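Local coordinates for protein peptidylprolyl Isomerase (Naegleria fowleri, PDB 6B4P) that probably catalyses the cis-trans isomerisation of peptide bonds preceding proline, as an FKBP-type peptidylprolyl isomerase, at residues A[44-49]-A[57-62]; A[81-86]-A[121-126]; A[91-96]-A[116-121]. One frame throughout, in Å; residues are numbered along the deposited sequence.

Contact 1. Residues A[44-49]-A[57-62]; sequences VHYTGT and DSSLDR
In the beta hairpin of strands 41-50 and 55-58, beside what is probably the FKBP substrate pocket, Tyr46, Asp57 and Arg62 close a polar ring. Tyr46 OH gives a very short hydrogen bond to Asp57 OD2 (2.5 Å), an oxygen lying at the edge of the phenol in its plane; the carboxylate itself is turned 75° from the ring. The same hydroxyl accepts from Arg62 NH2 (2.9 Å), close to the guanidinium plane. Arg62 NH1 completes the circuit with a salt bridge to the syn lone pair of Asp57 OD1 (2.7 Å). Chi1 of Asp57 (-178°) sets CG anti to the backbone N, carrying the carboxylate toward the Tyr46 hydroxyl.

Where strand 55-58 gives way to a short, weakly bonded helical turn, Ser59 OG accepts from Tyr46 N (2.8 Å) and shares a second hydrogen bond with His45 ND1 (2.7 Å). Tyr46 O receives both Ser59 N and Ser58 OG (3.1 Å for the latter), while Ser58 OG, at the N-cap position, also accepts from Leu60 N. Leu60 CD2 sits over the centre of the His45 ring, 3.5 Å from its centroid, a CH-pi contact. Two hydrogen bonds thus grip the Tyr46 hydroxyl, and Trp79, edge-to-face on its ring, further limits how the phenol can turn.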
ATOM      1  N   VAL A  44       0.250   8.339   4.701  1.00 14.96           N
ATOM      2  CA  VAL A  44       0.015   6.953   5.088  1.00 13.04           C
ATOM      3  C   VAL A  44       1.057   6.510   6.098  1.00 14.02           C
ATOM      4  O   VAL A  44       2.204   6.971   6.093  1.00 16.60           O
ATOM      5  CB  VAL A  44       0.022   5.984   3.879  1.00 13.05           C
ATOM      6  CG1 VAL A  44      -1.067   6.351   2.854  1.00 14.01           C
ATOM      7  CG2 VAL A  44       1.396   5.930   3.218  1.00 15.09           C
ATOM      8  N   HIS A  45       0.640   5.603   6.977  1.00 15.61           N
ATOM      9  CA  HIS A  45       1.565   4.795   7.751  1.00 16.67           C
ATOM     10  C   HIS A  45       1.531   3.393   7.175  1.00 15.64           C
ATOM     11  O   HIS A  45       0.460   2.888   6.820  1.00 16.51           O
ATOM     12  CB  HIS A  45       1.206   4.781   9.238  1.00 17.17           C
ATOM     13  CG  HIS A  45       1.976   5.779  10.040  1.00 17.74           C
ATOM     14  ND1 HIS A  45       3.342   5.917   9.933  1.00 19.54           N
ATOM     15  CD2 HIS A  45       1.575   6.688  10.962  1.00 21.78           C
ATOM     16  CE1 HIS A  45       3.752   6.867  10.755  1.00 21.07           C
ATOM     17  NE2 HIS A  45       2.699   7.352  11.389  1.00 26.34           N
ATOM     18  N   TYR A  46       2.700   2.760   7.073  1.00 12.74           N
ATOM     19  CA  TYR A  46       2.727   1.450   6.444  1.00 13.02           C
ATOM     20  C   TYR A  46       3.766   0.561   7.105  1.00 13.45           C
ATOM     21  O   TYR A  46       4.729   1.031   7.712  1.00 14.19           O
ATOM     22  CB  TYR A  46       3.033   1.550   4.944  1.00 14.95           C
ATOM     23  CG  TYR A  46       4.444   2.014   4.693  1.00 14.10           C
ATOM     24  CD1 TYR A  46       5.478   1.098   4.504  1.00 15.35           C
ATOM     25  CD2 TYR A  46       4.753   3.368   4.677  1.00 12.48           C
ATOM     26  CE1 TYR A  46       6.782   1.536   4.305  1.00 14.05           C
ATOM     27  CE2 TYR A  46       6.049   3.813   4.481  1.00 14.47           C
ATOM     28  CZ  TYR A  46       7.058   2.891   4.287  1.00 14.57           C
ATOM     29  OH  TYR A  46       8.344   3.311   4.103  1.00 18.08           O
ATOM     30  N   THR A  47       3.566  -0.747   6.945  1.00 15.37           N
ATOM     31  CA  THR A  47       4.561  -1.761   7.283  1.00 15.04           C
ATOM     32  C   THR A  47       4.660  -2.730   6.113  1.00 13.50           C
ATOM     33  O   THR A  47       3.646  -3.286   5.683  1.00 16.45           O
ATOM     34  CB  THR A  47       4.192  -2.500   8.570  1.00 16.74           C
ATOM     35  OG1 THR A  47       4.119  -1.570   9.666  1.00 18.55           O
ATOM     36  CG2 THR A  47       5.242  -3.559   8.900  1.00 17.37           C
ATOM     37  N   GLY A  48       5.867  -2.907   5.584  1.00 13.96           N
ATOM     38  CA  GLY A  48       6.106  -3.799   4.461  1.00 14.64           C
ATOM     39  C   GLY A  48       6.826  -5.056   4.913  1.00 15.20           C
ATOM     40  O   GLY A  48       7.818  -4.988   5.646  1.00 15.92           O
ATOM     41  N   THR A  49       6.328  -6.201   4.437  1.00 14.42           N
ATOM     42  CA  THR A  49       6.921  -7.506   4.705  1.00 11.98           C
ATOM     43  C   THR A  49       7.012  -8.308   3.418  1.00 15.73           C
ATOM     44  O   THR A  49       6.243  -8.098   2.482  1.00 15.69           O
ATOM     45  CB  THR A  49       6.107  -8.307   5.731  1.00 22.76           C
ATOM     46  OG1 THR A  49       4.781  -8.515   5.235  1.00 30.61           O
ATOM     47  CG2 THR A  49       6.007  -7.561   7.038  1.00 19.84           C
ATOM     48  N   ASP A  57      10.481  -2.849   6.096  1.00 20.59           N
ATOM     49  CA  ASP A  57      10.374  -1.400   6.218  1.00 19.29           C
ATOM     50  C   ASP A  57       9.083  -1.059   6.946  1.00 19.51           C
ATOM     51  O   ASP A  57       8.081  -1.762   6.797  1.00 19.47           O
ATOM     52  CB  ASP A  57      10.399  -0.740   4.831  1.00 23.67           C
ATOM     53  CG  ASP A  57      10.339   0.770   4.889  1.00 26.15           C
ATOM     54  OD1 ASP A  57      10.760   1.361   5.904  1.00 29.26           O
ATOM     55  OD2 ASP A  57       9.868   1.360   3.894  1.00 27.48           O
ATOM     56  N   SER A  58       9.114   0.018   7.737  1.00 17.10           N
ATOM     57  CA  SER A  58       7.886   0.527   8.337  1.00 16.70           C
ATOM     58  C   SER A  58       8.048   1.995   8.684  1.00 19.30           C
ATOM     59  O   SER A  58       9.043   2.387   9.305  1.00 23.17           O
ATOM     60  CB  SER A  58       7.512  -0.262   9.595  1.00 22.93           C
ATOM     61  OG  SER A  58       6.348   0.281  10.199  1.00 23.55           O
ATOM     62  N   SER A  59       7.060   2.798   8.303  1.00 15.58           N
ATOM     63  CA  SER A  59       7.053   4.197   8.710  1.00 15.69           C
ATOM     64  C   SER A  59       6.787   4.342  10.194  1.00 21.62           C
ATOM     65  O   SER A  59       7.111   5.385  10.766  1.00 21.72           O
ATOM     66  CB  SER A  59       6.001   4.969   7.924  1.00 18.39           C
ATOM     67  OG  SER A  59       4.717   4.429   8.159  1.00 16.93           O
ATOM     68  N   LEU A  60       6.185   3.330  10.819  1.00 20.95           N
ATOM     69  CA  LEU A  60       5.947   3.398  12.257  1.00 27.77           C
ATOM     70  C   LEU A  60       7.245   3.306  13.043  1.00 30.35           C
ATOM     71  O   LEU A  60       7.335   3.852  14.148  1.00 34.97           O
ATOM     72  CB  LEU A  60       4.981   2.292  12.682  1.00 24.97           C
ATOM     73  CG  LEU A  60       3.544   2.450  12.174  1.00 27.68           C
ATOM     74  CD1 LEU A  60       2.711   1.242  12.543  1.00 34.30           C
ATOM     75  CD2 LEU A  60       2.908   3.727  12.712  1.00 30.05           C
ATOM     76  N   ASP A  61       8.259   2.628  12.500  1.00 27.53           N
ATOM     77  CA  ASP A  61       9.555   2.606  13.169  1.00 29.14           C
ATOM     78  C   ASP A  61      10.164   3.997  13.230  1.00 34.08           C
ATOM     79  O   ASP A  61      10.872   4.325  14.187  1.00 34.97           O
ATOM     80  CB  ASP A  61      10.513   1.650  12.461  1.00 34.06           C
ATOM     81  CG  ASP A  61      10.033   0.216  12.479  1.00 40.05           C
ATOM     82  OD1 ASP A  61       9.195  -0.128  13.340  1.00 47.48           O
ATOM     83  OD2 ASP A  61      10.508  -0.572  11.636  1.00 45.14           O
ATOM     84  N   ARG A  62       9.901   4.818  12.215  1.00 40.35           N
ATOM     85  CA  ARG A  62      10.388   6.188  12.155  1.00 41.25           C
ATOM     86  C   ARG A  62       9.425   7.184  12.782  1.00 34.55           C
ATOM     87  O   ARG A  62       9.837   8.301  13.116  1.00 46.72           O
ATOM     88  CB  ARG A  62      10.640   6.588  10.698  1.00 42.76           C
ATOM     89  CG  ARG A  62      11.422   5.555   9.910  1.00 41.71           C
ATOM     90  CD  ARG A  62      11.764   6.049   8.512  1.00 39.51           C
ATOM     91  NE  ARG A  62      10.604   6.089   7.622  1.00 32.80           N
ATOM     92  CZ  ARG A  62      10.187   5.060   6.892  1.00 31.91           C
ATOM     93  NH1 ARG A  62      10.834   3.901   6.948  1.00 35.28           N
ATOM     94  NH2 ARG A  62       9.128   5.193   6.099  1.00 25.41           N
TER

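Contact 2. Residues A[81-86]-A[121-126]; sequences LGVKSM and IELLSW
Met86 reaches across to Ile121 and Leu123, where helix 77-84 and the turn that follows it pack against the curved antiparallel sheet of the FKBP fold. The contact has no hydrogen bonds between its segments; methyls and a thioether fill it. Met86 CE lies 3.2 Å from Ile121 O and also touches Leu123 CB at 3.8 Å. Its sulphur, SD, meets the Ile121 CG2 methyl at 4.1 Å, the two side chains crossing at about a right angle. The bend at chi3 (72°) is what turns CE onto the strand. Leu123 answers with both branches: CD2 packs on Met86 CB (3.9 Å), whereas CD1 meets Val83 CG1 (4.1 Å). Val83 CG2 makes only a looser approach to Ile121 CG2 (4.4 Å).

One shell out, strand 91-96 helps to enclose the cluster, Phe94 touching both Met86 and Ile121, and Val44 lies against Ile121 from strand 41-50. The backbone of Leu123 is hydrogen-bonded to the backbones of Gly89 and Glu90. In the turn that presents Met86, Met86 N donates to Val83 O at 3.0 Å. Beside it Ser85 OG, also bonded to Lys24 NZ, donates to Gly82 O at 2.6 Å, tilted 16° from the carbonyl plane.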
ATOM      1  N   LEU A  81      -2.958   2.157  -6.901  1.00 14.22           N
ATOM      2  CA  LEU A  81      -4.270   1.522  -7.010  1.00 13.24           C
ATOM      3  C   LEU A  81      -4.842   1.206  -5.639  1.00 14.33           C
ATOM      4  O   LEU A  81      -6.047   1.370  -5.402  1.00 16.69           O
ATOM      5  CB  LEU A  81      -4.171   0.239  -7.831  1.00 13.12           C
ATOM      6  CG  LEU A  81      -3.846   0.355  -9.313  1.00 19.88           C
ATOM      7  CD1 LEU A  81      -3.689  -1.027  -9.928  1.00 23.09           C
ATOM      8  CD2 LEU A  81      -4.939   1.146 -10.021  1.00 22.90           C
ATOM      9  N   GLY A  82      -3.996   0.740  -4.725  1.00 13.76           N
ATOM     10  CA  GLY A  82      -4.497   0.299  -3.433  1.00 13.94           C
ATOM     11  C   GLY A  82      -4.985   1.448  -2.577  1.00 14.04           C
ATOM     12  O   GLY A  82      -6.056   1.371  -1.969  1.00 14.92           O
ATOM     13  N   VAL A  83      -4.206   2.534  -2.514  1.00 13.18           N
ATOM     14  CA  VAL A  83      -4.623   3.670  -1.693  1.00 13.51           C
ATOM     15  C   VAL A  83      -5.850   4.356  -2.293  1.00 12.30           C
ATOM     16  O   VAL A  83      -6.730   4.807  -1.552  1.00 14.37           O
ATOM     17  CB  VAL A  83      -3.441   4.639  -1.497  1.00 14.02           C
ATOM     18  CG1 VAL A  83      -3.880   5.872  -0.728  1.00 16.93           C
ATOM     19  CG2 VAL A  83      -2.316   3.928  -0.736  1.00 14.99           C
ATOM     20  N   LYS A  84      -5.965   4.392  -3.623  1.00 14.35           N
ATOM     21  CA  LYS A  84      -7.178   4.932  -4.237  1.00 16.45           C
ATOM     22  C   LYS A  84      -8.427   4.191  -3.760  1.00 17.22           C
ATOM     23  O   LYS A  84      -9.500   4.797  -3.655  1.00 21.67           O
ATOM     24  CB  LYS A  84      -7.062   4.864  -5.759  1.00 18.37           C
ATOM     25  N   SER A  85      -8.304   2.890  -3.454  1.00 15.98           N
ATOM     26  CA  SER A  85      -9.431   2.076  -3.006  1.00 17.06           C
ATOM     27  C   SER A  85      -9.799   2.310  -1.552  1.00 17.15           C
ATOM     28  O   SER A  85     -10.834   1.798  -1.104  1.00 18.93           O
ATOM     29  CB  SER A  85      -9.133   0.585  -3.200  1.00 16.56           C
ATOM     30  OG  SER A  85      -8.345   0.059  -2.137  1.00 16.30           O
ATOM     31  N   MET A  86      -8.993   3.059  -0.808  1.00 15.71           N
ATOM     32  CA  MET A  86      -9.158   3.169   0.633  1.00 13.99           C
ATOM     33  C   MET A  86     -10.024   4.359   1.013  1.00 16.87           C
ATOM     34  O   MET A  86     -10.024   5.397   0.348  1.00 20.41           O
ATOM     35  CB  MET A  86      -7.798   3.290   1.315  1.00 14.21           C
ATOM     36  CG  MET A  86      -6.942   2.031   1.165  1.00 14.50           C
ATOM     37  SD  MET A  86      -5.325   2.228   1.912  1.00 14.80           S
ATOM     38  CE  MET A  86      -5.720   2.180   3.664  1.00 14.53           C
ATOM     39  N   ILE A 121      -1.310  -0.786   5.346  1.00 13.55           N
ATOM     40  CA  ILE A 121      -1.343   0.643   5.037  1.00 13.35           C
ATOM     41  C   ILE A 121      -2.513   1.277   5.772  1.00 15.27           C
ATOM     42  O   ILE A 121      -3.637   0.766   5.717  1.00 15.37           O
ATOM     43  CB  ILE A 121      -1.479   0.912   3.528  1.00 13.18           C
ATOM     44  CG1 ILE A 121      -0.369   0.204   2.741  1.00 14.81           C
ATOM     45  CG2 ILE A 121      -1.472   2.412   3.264  1.00 15.76           C
ATOM     46  CD1 ILE A 121      -0.477   0.425   1.236  1.00 15.85           C
ATOM     47  N   GLU A 122      -2.246   2.365   6.483  1.00 14.84           N
ATOM     48  CA  GLU A 122      -3.287   3.175   7.106  1.00 13.93           C
ATOM     49  C   GLU A 122      -3.313   4.507   6.373  1.00 14.52           C
ATOM     50  O   GLU A 122      -2.289   5.198   6.310  1.00 14.45           O
ATOM     51  CB  GLU A 122      -3.028   3.394   8.594  1.00 15.12           C
ATOM     52  CG  GLU A 122      -4.109   4.225   9.255  1.00 17.37           C
ATOM     53  CD  GLU A 122      -3.879   4.422  10.741  1.00 26.95           C
ATOM     54  OE1 GLU A 122      -2.791   4.053  11.229  1.00 33.72           O
ATOM     55  OE2 GLU A 122      -4.785   4.949  11.427  1.00 27.98           O
ATOM     56  N   LEU A 123      -4.464   4.847   5.800  1.00 15.03           N
ATOM     57  CA  LEU A 123      -4.651   6.123   5.110  1.00 13.91           C
ATOM     58  C   LEU A 123      -5.062   7.157   6.150  1.00 16.94           C
ATOM     59  O   LEU A 123      -6.217   7.199   6.576  1.00 17.68           O
ATOM     60  CB  LEU A 123      -5.695   5.983   4.008  1.00 13.12           C
ATOM     61  CG  LEU A 123      -6.007   7.278   3.263  1.00 13.57           C
ATOM     62  CD1 LEU A 123      -4.723   7.935   2.748  1.00 17.26           C
ATOM     63  CD2 LEU A 123      -6.970   7.004   2.138  1.00 16.68           C
ATOM     64  N   LEU A 124      -4.117   8.012   6.552  1.00 15.43           N
ATOM     65  CA  LEU A 124      -4.354   8.896   7.689  1.00 17.63           C
ATOM     66  C   LEU A 124      -5.203  10.097   7.311  1.00 17.59           C
ATOM     67  O   LEU A 124      -6.106  10.486   8.060  1.00 21.03           O
ATOM     68  CB  LEU A 124      -3.025   9.378   8.265  1.00 20.12           C
ATOM     69  CG  LEU A 124      -2.121   8.245   8.734  1.00 22.27           C
ATOM     70  CD1 LEU A 124      -0.719   8.775   8.964  1.00 29.36           C
ATOM     71  CD2 LEU A 124      -2.684   7.647  10.019  1.00 30.79           C
ATOM     72  N   SER A 125      -4.900  10.710   6.174  1.00 16.07           N
ATOM     73  CA  SER A 125      -5.473  11.986   5.776  1.00 17.04           C
ATOM     74  C   SER A 125      -4.969  12.285   4.378  1.00 16.54           C
ATOM     75  O   SER A 125      -4.104  11.584   3.847  1.00 16.85           O
ATOM     76  CB  SER A 125      -5.068  13.118   6.720  1.00 21.17           C
ATOM     77  OG  SER A 125      -3.649  13.261   6.738  1.00 20.94           O
ATOM     78  N   TRP A 126      -5.498  13.355   3.800  1.00 18.37           N
ATOM     79  CA  TRP A 126      -4.921  13.877   2.569  1.00 18.09           C
ATOM     80  C   TRP A 126      -5.303  15.340   2.442  1.00 19.89           C
ATOM     81  O   TRP A 126      -6.147  15.856   3.182  1.00 23.67           O
ATOM     82  CB  TRP A 126      -5.372  13.083   1.338  1.00 17.40           C
ATOM     83  CG  TRP A 126      -6.844  13.146   1.058  1.00 18.35           C
ATOM     84  CD1 TRP A 126      -7.521  14.143   0.405  1.00 21.64           C
ATOM     85  CD2 TRP A 126      -7.825  12.166   1.416  1.00 15.98           C
ATOM     86  NE1 TRP A 126      -8.861  13.827   0.322  1.00 20.28           N
ATOM     87  CE2 TRP A 126      -9.067  12.619   0.937  1.00 17.83           C
ATOM     88  CE3 TRP A 126      -7.771  10.943   2.096  1.00 15.74           C
ATOM     89  CZ2 TRP A 126     -10.251  11.898   1.117  1.00 17.66           C
ATOM     90  CZ3 TRP A 126      -8.945  10.223   2.255  1.00 18.49           C
ATOM     91  CH2 TRP A 126     -10.162  10.700   1.783  1.00 17.71           C
TER

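Contact 3. Residues A[91-96]-A[116-121]; sequences KSYFEI and TLMFEI
Phe94 and Phe119 sit at the middle of an antiparallel ladder, the short strand axes running at 167° to each other. Its hydrogen-bonded pairs are Ser92 with Ile121, Phe94 with Phe119 and Ile96 with Leu117, each joined by two backbone bonds. Phe94 N to Phe119 O is the shortest of the six at 2.7 Å. Tyr93 with Glu120 and Glu95 with Met118 alternate as non-hydrogen-bonded pairs, and from these pairs CA-H...O contacts run to carbonyls of the adjoining ones, as from Met118 CA to Phe94 O (3.3 Å).

Apolar contacts divide between the two faces. On the face of Phe94, Ile96, Phe119 and Ile121, Ile96 CD1 touches Phe119 CD2 at 3.6 Å, and Ile121 CD1 meets Phe94 CD2 at 3.9 Å. On the other face, Met118 is bent at chi2 (-60°), which turns SD, and again at chi3 (-61°), which brings the methyl CE between Tyr93 and Glu95. That methyl is 3.5 Å from Tyr93 OH and 3.6 Å from Glu95 CB.

Charge contributes at one end: the extended Lys91 chain brings NZ to 3.4 Å from Glu120 OE1, a salt bridge. Trp79 of helix 77-84 packs against Ile96 and Ile121 and lies edge-to-face with Phe119. Such a curved antiparallel sheet, with a helix against its concave, apolar side, is the hallmark of the FKBP fold.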
ATOM      1  N   LYS A  91      -7.485   1.163   7.618  1.00 15.95           N
ATOM      2  CA  LYS A  91      -6.260   0.377   7.695  1.00 14.58           C
ATOM      3  C   LYS A  91      -6.534  -0.944   6.995  1.00 17.13           C
ATOM      4  O   LYS A  91      -7.493  -1.637   7.342  1.00 16.54           O
ATOM      5  CB  LYS A  91      -5.819   0.146   9.143  1.00 16.62           C
ATOM      6  CG  LYS A  91      -4.471  -0.577   9.246  1.00 22.02           C
ATOM      7  CD  LYS A  91      -3.967  -0.609  10.692  1.00 29.44           C
ATOM      8  CE  LYS A  91      -2.685  -1.415  10.809  1.00 41.73           C
ATOM      9  NZ  LYS A  91      -2.231  -1.533  12.226  1.00 52.71           N
ATOM     10  N   SER A  92      -5.716  -1.269   5.999  1.00 13.82           N
ATOM     11  CA  SER A  92      -5.923  -2.473   5.210  1.00 14.17           C
ATOM     12  C   SER A  92      -4.603  -3.182   4.979  1.00 13.92           C
ATOM     13  O   SER A  92      -3.522  -2.610   5.125  1.00 14.74           O
ATOM     14  CB  SER A  92      -6.598  -2.156   3.876  1.00 15.22           C
ATOM     15  OG  SER A  92      -7.967  -1.859   4.129  1.00 16.50           O
ATOM     16  N   TYR A  93      -4.723  -4.464   4.647  1.00 15.61           N
ATOM     17  CA  TYR A  93      -3.591  -5.354   4.417  1.00 14.26           C
ATOM     18  C   TYR A  93      -3.599  -5.761   2.953  1.00 13.03           C
ATOM     19  O   TYR A  93      -4.600  -6.291   2.466  1.00 17.17           O
ATOM     20  CB  TYR A  93      -3.711  -6.573   5.327  1.00 15.09           C
ATOM     21  CG  TYR A  93      -2.569  -7.552   5.284  1.00 16.44           C
ATOM     22  CD1 TYR A  93      -1.271  -7.161   5.608  1.00 18.60           C
ATOM     23  CD2 TYR A  93      -2.792  -8.883   4.969  1.00 20.97           C
ATOM     24  CE1 TYR A  93      -0.233  -8.076   5.607  1.00 19.36           C
ATOM     25  CE2 TYR A  93      -1.761  -9.795   4.956  1.00 22.35           C
ATOM     26  CZ  TYR A  93      -0.485  -9.386   5.275  1.00 18.63           C
ATOM     27  OH  TYR A  93       0.537 -10.309   5.276  1.00 21.87           O
ATOM     28  N   PHE A  94      -2.503  -5.490   2.255  1.00 12.76           N
ATOM     29  CA  PHE A  94      -2.420  -5.669   0.813  1.00 13.03           C
ATOM     30  C   PHE A  94      -1.422  -6.754   0.450  1.00 14.46           C
ATOM     31  O   PHE A  94      -0.311  -6.794   0.983  1.00 15.73           O
ATOM     32  CB  PHE A  94      -1.985  -4.370   0.124  1.00 14.74           C
ATOM     33  CG  PHE A  94      -2.982  -3.257   0.218  1.00 13.20           C
ATOM     34  CD1 PHE A  94      -3.830  -2.981  -0.842  1.00 15.45           C
ATOM     35  CD2 PHE A  94      -3.050  -2.460   1.355  1.00 14.09           C
ATOM     36  CE1 PHE A  94      -4.747  -1.924  -0.762  1.00 16.26           C
ATOM     37  CE2 PHE A  94      -3.963  -1.397   1.427  1.00 17.19           C
ATOM     38  CZ  PHE A  94      -4.806  -1.139   0.368  1.00 14.69           C
ATOM     39  N   GLU A  95      -1.813  -7.615  -0.486  1.00 13.36           N
ATOM     40  CA  GLU A  95      -0.879  -8.475  -1.197  1.00 12.94           C
ATOM     41  C   GLU A  95      -0.584  -7.836  -2.544  1.00 15.59           C
ATOM     42  O   GLU A  95      -1.503  -7.628  -3.348  1.00 13.90           O
ATOM     43  CB  GLU A  95      -1.455  -9.872  -1.380  1.00 13.02           C
ATOM     44  CG  GLU A  95      -0.476 -10.810  -2.050  1.00 13.42           C
ATOM     45  CD  GLU A  95      -0.865 -12.269  -1.904  1.00 17.05           C
ATOM     46  OE1 GLU A  95      -1.019 -12.742  -0.757  1.00 18.84           O
ATOM     47  OE2 GLU A  95      -1.059 -12.924  -2.944  1.00 20.04           O
ATOM     48  N   ILE A  96       0.685  -7.544  -2.802  1.00 12.57           N
ATOM     49  CA  ILE A  96       1.093  -6.791  -3.978  1.00 12.44           C
ATOM     50  C   ILE A  96       2.071  -7.637  -4.782  1.00 12.50           C
ATOM     51  O   ILE A  96       3.262  -7.686  -4.475  1.00 14.64           O
ATOM     52  CB  ILE A  96       1.716  -5.442  -3.584  1.00 12.75           C
ATOM     53  CG1 ILE A  96       0.729  -4.653  -2.718  1.00 12.73           C
ATOM     54  CG2 ILE A  96       2.056  -4.635  -4.828  1.00 14.50           C
ATOM     55  CD1 ILE A  96       1.107  -3.181  -2.509  1.00 15.62           C
ATOM     56  N   THR A 116       6.984 -10.531  -4.329  1.00 15.56           N
ATOM     57  CA  THR A 116       5.664 -10.153  -3.839  1.00 14.18           C
ATOM     58  C   THR A 116       5.833  -9.395  -2.529  1.00 12.95           C
ATOM     59  O   THR A 116       6.616  -9.798  -1.669  1.00 15.85           O
ATOM     60  CB  THR A 116       4.800 -11.401  -3.621  1.00 14.46           C
ATOM     61  OG1 THR A 116       4.650 -12.112  -4.855  1.00 18.72           O
ATOM     62  CG2 THR A 116       3.410 -11.023  -3.089  1.00 14.87           C
ATOM     63  N   LEU A 117       5.125  -8.278  -2.374  1.00 13.76           N
ATOM     64  CA  LEU A 117       5.253  -7.462  -1.175  1.00 12.79           C
ATOM     65  C   LEU A 117       3.926  -7.435  -0.445  1.00 13.35           C
ATOM     66  O   LEU A 117       2.876  -7.260  -1.071  1.00 15.05           O
ATOM     67  CB  LEU A 117       5.666  -6.018  -1.501  1.00 13.93           C
ATOM     68  CG  LEU A 117       6.932  -5.870  -2.338  1.00 14.19           C
ATOM     69  CD1 LEU A 117       7.197  -4.405  -2.590  1.00 16.63           C
ATOM     70  CD2 LEU A 117       8.127  -6.530  -1.651  1.00 16.22           C
ATOM     71  N   MET A 118       3.975  -7.589   0.878  1.00 11.96           N
ATOM     72  CA  MET A 118       2.796  -7.434   1.722  1.00 12.96           C
ATOM     73  C   MET A 118       2.876  -6.099   2.454  1.00 13.53           C
ATOM     74  O   MET A 118       3.927  -5.755   3.007  1.00 16.06           O
ATOM     75  CB  MET A 118       2.701  -8.567   2.736  1.00 13.73           C
ATOM     76  CG  MET A 118       2.893  -9.957   2.149  1.00 14.63           C
ATOM     77  SD  MET A 118       1.683 -10.399   0.871  1.00 14.62           S
ATOM     78  CE  MET A 118       0.147 -10.327   1.775  1.00 15.36           C
ATOM     79  N   PHE A 119       1.773  -5.349   2.478  1.00 13.54           N
ATOM     80  CA  PHE A 119       1.776  -4.066   3.170  1.00 14.63           C
ATOM     81  C   PHE A 119       0.541  -3.932   4.041  1.00 13.73           C
ATOM     82  O   PHE A 119      -0.579  -4.145   3.567  1.00 16.83           O
ATOM     83  CB  PHE A 119       1.800  -2.866   2.206  1.00 13.77           C
ATOM     84  CG  PHE A 119       3.133  -2.605   1.564  1.00 13.86           C
ATOM     85  CD1 PHE A 119       4.086  -1.837   2.199  1.00 14.77           C
ATOM     86  CD2 PHE A 119       3.410  -3.095   0.301  1.00 12.41           C
ATOM     87  CE1 PHE A 119       5.312  -1.567   1.592  1.00 15.43           C
ATOM     88  CE2 PHE A 119       4.629  -2.843  -0.302  1.00 13.56           C
ATOM     89  CZ  PHE A 119       5.572  -2.077   0.337  1.00 14.84           C
ATOM     90  N   GLU A 120       0.745  -3.533   5.294  1.00 13.66           N
ATOM     91  CA  GLU A 120      -0.306  -2.893   6.076  1.00 14.22           C
ATOM     92  C   GLU A 120      -0.208  -1.407   5.773  1.00 15.30           C
ATOM     93  O   GLU A 120       0.876  -0.841   5.899  1.00 16.79           O
ATOM     94  CB  GLU A 120      -0.129  -3.115   7.579  1.00 16.17           C
ATOM     95  CG  GLU A 120      -0.346  -4.538   8.057  1.00 22.99           C
ATOM     96  CD  GLU A 120      -0.698  -4.595   9.531  1.00 40.61           C
ATOM     97  OE1 GLU A 120      -0.442  -3.603  10.249  1.00 43.28           O
ATOM     98  OE2 GLU A 120      -1.244  -5.629   9.967  1.00 54.57           O
ATOM     99  N   ILE A 121      -1.310  -0.786   5.346  1.00 13.55           N
ATOM    100  CA  ILE A 121      -1.343   0.643   5.037  1.00 13.35           C
ATOM    101  C   ILE A 121      -2.513   1.277   5.772  1.00 15.27           C
ATOM    102  O   ILE A 121      -3.637   0.766   5.717  1.00 15.37           O
ATOM    103  CB  ILE A 121      -1.479   0.912   3.528  1.00 13.18           C
ATOM    104  CG1 ILE A 121      -0.369   0.204   2.741  1.00 14.81           C
ATOM    105  CG2 ILE A 121      -1.472   2.412   3.264  1.00 15.76           C
ATOM    106  CD1 ILE A 121      -0.477   0.425   1.236  1.00 15.85           C
TER

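How the contacts relate
Strand 117-126 unites the three contacts: contacts 2 and 3 share Ile121, and contact 1 places one segment, 44-49, on the neighbouring strand 41-50. Probable hydrogen bonds join them, His45 O to Glu122 N (2.8 Å) between contacts 1 and 2, and Thr47 N to Glu120 O (2.9 Å) between contacts 1 and 3. Contact 3 is nested in the loop that contact 2 closes, and helix 77-84 meets strand 91-96 where Gly82 CA lies 3.5 Å from Phe94 CE1. The centres of contacts 1 and 2 are about 14 Å apart; contact 3 is about 11 Å from each. Trp79 touches both Tyr46 and Phe119, consistent with contacts 1 and 3 bordering the FKBP pocket.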